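Local coordinates for protein peptidyl-prolyl cis-trans isomerase (Hirschia baltica, PDB 5EX2) that probably catalyses the cis-trans isomerisation of peptide bonds preceding proline, as a cyclophilin-type folding helper, and binds magnesium, at residues A[67-70]-A[71-75]; A[135-138]-A[139-142]. All coordinates share one frame; numbering follows the deposited sequence. Where two conformers were deposited one is given.

Interaction 1 (A[67-70]-A[71-75]); sequences RVIS and GFMAQ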
# COMPACT_ATOMS: atom_id res chain seq x y z
N ARG A 67 -12.64 -3.52 13.40
CA ARG A 67 -13.49 -4.16 12.41
C ARG A 67 -12.62 -4.99 11.49
O ARG A 67 -11.91 -4.45 10.64
CB ARG A 67 -14.28 -3.11 11.61
CG ARG A 67 -15.15 -3.66 10.48
CD ARG A 67 -15.64 -2.52 9.60
NE ARG A 67 -16.29 -2.97 8.36
CZ ARG A 67 -15.95 -2.59 7.13
NH1 ARG A 67 -14.94 -1.75 6.93
NH2 ARG A 67 -16.61 -3.06 6.08
N VAL A 68 -12.67 -6.30 11.68
CA VAL A 68 -11.80 -7.22 10.97
C VAL A 68 -12.65 -8.33 10.39
O VAL A 68 -13.38 -9.01 11.12
CB VAL A 68 -10.73 -7.80 11.91
CG1 VAL A 68 -9.82 -8.76 11.18
CG2 VAL A 68 -9.92 -6.69 12.54
N ILE A 69 -12.59 -8.47 9.07
CA ILE A 69 -13.44 -9.39 8.37
C ILE A 69 -12.56 -10.36 7.59
O ILE A 69 -11.73 -9.94 6.77
CB ILE A 69 -14.40 -8.63 7.44
CG1 ILE A 69 -15.29 -7.69 8.26
CG2 ILE A 69 -15.24 -9.60 6.65
CD1 ILE A 69 -16.19 -6.80 7.43
N SER A 70 -12.73 -11.64 7.89
CA SER A 70 -11.95 -12.68 7.25
C SER A 70 -12.13 -12.63 5.75
O SER A 70 -13.25 -12.44 5.27
CB SER A 70 -12.34 -14.06 7.77
OG SER A 70 -11.44 -15.03 7.25
N GLY A 71 -11.03 -12.78 5.03
CA GLY A 71 -11.09 -12.76 3.59
C GLY A 71 -11.35 -11.39 2.99
O GLY A 71 -11.67 -11.29 1.81
N PHE A 72 -11.19 -10.33 3.78
CA PHE A 72 -11.48 -8.98 3.34
C PHE A 72 -10.41 -8.02 3.84
O PHE A 72 -9.43 -7.78 3.15
CB PHE A 72 -12.91 -8.61 3.81
CG PHE A 72 -13.39 -7.26 3.39
CD1 PHE A 72 -12.85 -6.60 2.30
CD2 PHE A 72 -14.41 -6.66 4.09
CE1 PHE A 72 -13.32 -5.35 1.93
CE2 PHE A 72 -14.87 -5.42 3.74
CZ PHE A 72 -14.34 -4.76 2.65
N MET A 73 -10.56 -7.49 5.05
CA MET A 73 -9.61 -6.52 5.54
C MET A 73 -9.68 -6.37 7.05
O MET A 73 -10.59 -6.88 7.70
CB MET A 73 -9.86 -5.16 4.86
CG MET A 73 -11.29 -4.63 5.02
SD MET A 73 -11.49 -3.78 6.61
CE MET A 73 -13.04 -4.46 7.20
N ALA A 74 -8.67 -5.68 7.56
CA ALA A 74 -8.61 -5.28 8.96
C ALA A 74 -8.61 -3.76 9.04
O ALA A 74 -7.72 -3.09 8.52
CB ALA A 74 -7.36 -5.84 9.61
N GLN A 75 -9.63 -3.23 9.71
CA GLN A 75 -9.80 -1.79 9.83
C GLN A 75 -9.43 -1.30 11.23
O GLN A 75 -9.83 -1.90 12.23
CB GLN A 75 -11.25 -1.40 9.51
CG GLN A 75 -11.52 0.07 9.59
CD GLN A 75 -12.91 0.41 9.07
OE1 GLN A 75 -13.47 -0.31 8.26
NE2 GLN A 75 -13.49 1.49 9.58
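Met73 turns CG between its backbone N and carbonyl carbon (chi1 56°) and bends again further out, so its methyl folds back toward Arg67, whose chain runs extended with CG anti to the backbone N (chi1 177°). The two belong to a tight beta hairpin of the cyclophilin barrel with a classic beta bulge, in which Phe72 and Met73 both face Ile69. In the given one of two Arg67 conformers, Met73 CE lies against one guanidinium face, 3.3 Å from NH1; a slim, flexible thioether suits this spot. At the edge, Gln75 OE1 accepts a bond from NH1 of that conformer, modelled so short that its length is doubtful. Gln75 NE2 is held by Gln170. Main-chain bonds lock the strands: Gln75 N to Arg67 O at 2.7 Å and Ile69 N to Met73 O at 2.9 Å. Gly71, at phi 73°, takes the turn in a conformation glycine adopts easily. In related cyclophilins the corresponding phenylalanine and methionine line the proline pocket and the arginine and glutamine flank it, consistent with a similar role here. Ile69 CD1 meets the Phe72 ring edge, 3.8 Å from CD2, while Met73 CG sits over the ring's centre.

Interaction 2 (A[135-138]-A[139-142]); sequences ELAN and YSED. With MG (magnesium ion), chain C.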
# COMPACT_ATOMS: atom_id res chain seq x y z
N GLU A 135 -3.64 4.50 -24.81
CA GLU A 135 -3.93 5.16 -26.08
C GLU A 135 -4.89 6.35 -25.90
O GLU A 135 -4.94 7.25 -26.73
CB GLU A 135 -4.52 4.16 -27.09
CG GLU A 135 -3.53 3.08 -27.58
CD GLU A 135 -3.30 1.93 -26.60
OE1 GLU A 135 -4.06 1.79 -25.62
OE2 GLU A 135 -2.35 1.13 -26.81
N LEU A 136 -5.65 6.37 -24.81
CA LEU A 136 -6.56 7.49 -24.59
C LEU A 136 -5.80 8.78 -24.36
O LEU A 136 -6.32 9.87 -24.58
CB LEU A 136 -7.48 7.21 -23.41
CG LEU A 136 -8.34 5.94 -23.53
CD1 LEU A 136 -9.24 5.83 -22.32
CD2 LEU A 136 -9.13 5.89 -24.81
N ALA A 137 -4.55 8.68 -23.92
CA ALA A 137 -3.78 9.88 -23.63
C ALA A 137 -3.43 10.71 -24.86
O ALA A 137 -3.02 11.86 -24.75
CB ALA A 137 -2.51 9.52 -22.89
N ASN A 138 -3.58 10.12 -26.04
CA ASN A 138 -3.31 10.86 -27.27
C ASN A 138 -4.20 12.08 -27.40
O ASN A 138 -3.77 13.12 -27.90
CB ASN A 138 -3.48 9.95 -28.48
CG ASN A 138 -2.39 8.92 -28.59
OD1 ASN A 138 -2.63 7.72 -28.44
ND2 ASN A 138 -1.17 9.38 -28.85
N TYR A 139 -5.44 11.96 -26.93
CA TYR A 139 -6.44 12.98 -27.18
C TYR A 139 -7.12 13.50 -25.93
O TYR A 139 -7.97 14.37 -26.03
CB TYR A 139 -7.50 12.43 -28.13
CG TYR A 139 -6.94 11.94 -29.44
CD1 TYR A 139 -6.11 12.75 -30.20
CD2 TYR A 139 -7.23 10.68 -29.91
CE1 TYR A 139 -5.60 12.32 -31.40
CE2 TYR A 139 -6.72 10.24 -31.12
CZ TYR A 139 -5.90 11.06 -31.84
OH TYR A 139 -5.42 10.60 -33.05
N SER A 140 -6.74 13.00 -24.76
CA SER A 140 -7.36 13.51 -23.55
C SER A 140 -6.83 14.92 -23.29
O SER A 140 -5.73 15.27 -23.72
CB SER A 140 -7.08 12.60 -22.37
OG SER A 140 -5.70 12.56 -22.14
N GLU A 141 -7.60 15.73 -22.57
CA GLU A 141 -7.25 17.14 -22.36
C GLU A 141 -5.91 17.32 -21.63
O GLU A 141 -5.16 18.24 -21.93
CB GLU A 141 -8.40 17.83 -21.61
CG GLU A 141 -8.25 19.34 -21.42
CD GLU A 141 -7.72 19.74 -20.04
OE1 GLU A 141 -7.98 19.01 -19.06
OE2 GLU A 141 -7.05 20.79 -19.95
N ASP A 142 -5.59 16.41 -20.70
CA ASP A 142 -4.34 16.51 -19.94
C ASP A 142 -3.26 15.52 -20.40
O ASP A 142 -2.21 15.40 -19.80
CB ASP A 142 -4.62 16.31 -18.44
CG ASP A 142 -5.27 14.98 -18.12
OD1 ASP A 142 -5.56 14.17 -19.04
OD2 ASP A 142 -5.52 14.74 -16.91
MG MG C . -2.92 -0.49 -24.88
O HOH W 1 -4.62 -1.47 -26.14
O HOH W 2 -1.43 -1.61 -26.22
O HOH W 3 -1.17 0.50 -23.46
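Leu136 O draws the chain into a single turn by accepting from two successive amides, Tyr139 N at 3.3 Å and, weakly, Ser140 N at 3.2 Å. The Tyr139 N-H comes from above the carbonyl plane and not along a lone pair; residues 135-138 have helical backbone angles without the regular bonds of a helix. This is the compact part of the contact. Inside it, a chi1 of 62° folds the Ser140 hydroxyl back over its own main chain, which lays OG 3.6 Å from Ala137 CA; a small polar residue fits there because OG also hydrogen-bonds Arg144 O.

The outer side is looser. Tyr139 covers its own neighbour, with Asn138 CB 4.0 Å from the ring centroid and almost on its normal, a CH-pi contact on the surface.

Apart from both, at the start of the turn, Glu135 leads away to a magnesium ion, which it coordinates with OE2 at 2.6 Å and OE1 at 2.7 Å. Both lengths are long for magnesium, and calcium has also been seen at this site; three waters, Gln115 and Gln133 complete the shell. The loop joins strand 127-132 to strand 145-148: Leu136 and Ala137, the latter with only a methyl, pack on Val145, and Asp142 forms a salt bridge with Arg99 of strand 98-100.

Interactions 1 and 2 occupy separate parts of one cyclophilin-family chain, with centres 38 Å apart and nearest atoms about 27 Å apart, so they do not touch. Residues 67-75 form a hairpin in the closed eight-stranded barrel, where relatives carry their proline pocket; residues 135-142 lie in a loop of a separate five-stranded antiparallel sheet, farther from the chain centre (28 Å against 16 Å for interaction 1, centre to centre). Metal is found near both: interaction 2 supplies a carboxylate ligand to its magnesium, whereas another magnesium ion lies about 4 Å from Gly71 of interaction 1. The probable pocket and the Glu135 metal site are thus well separated.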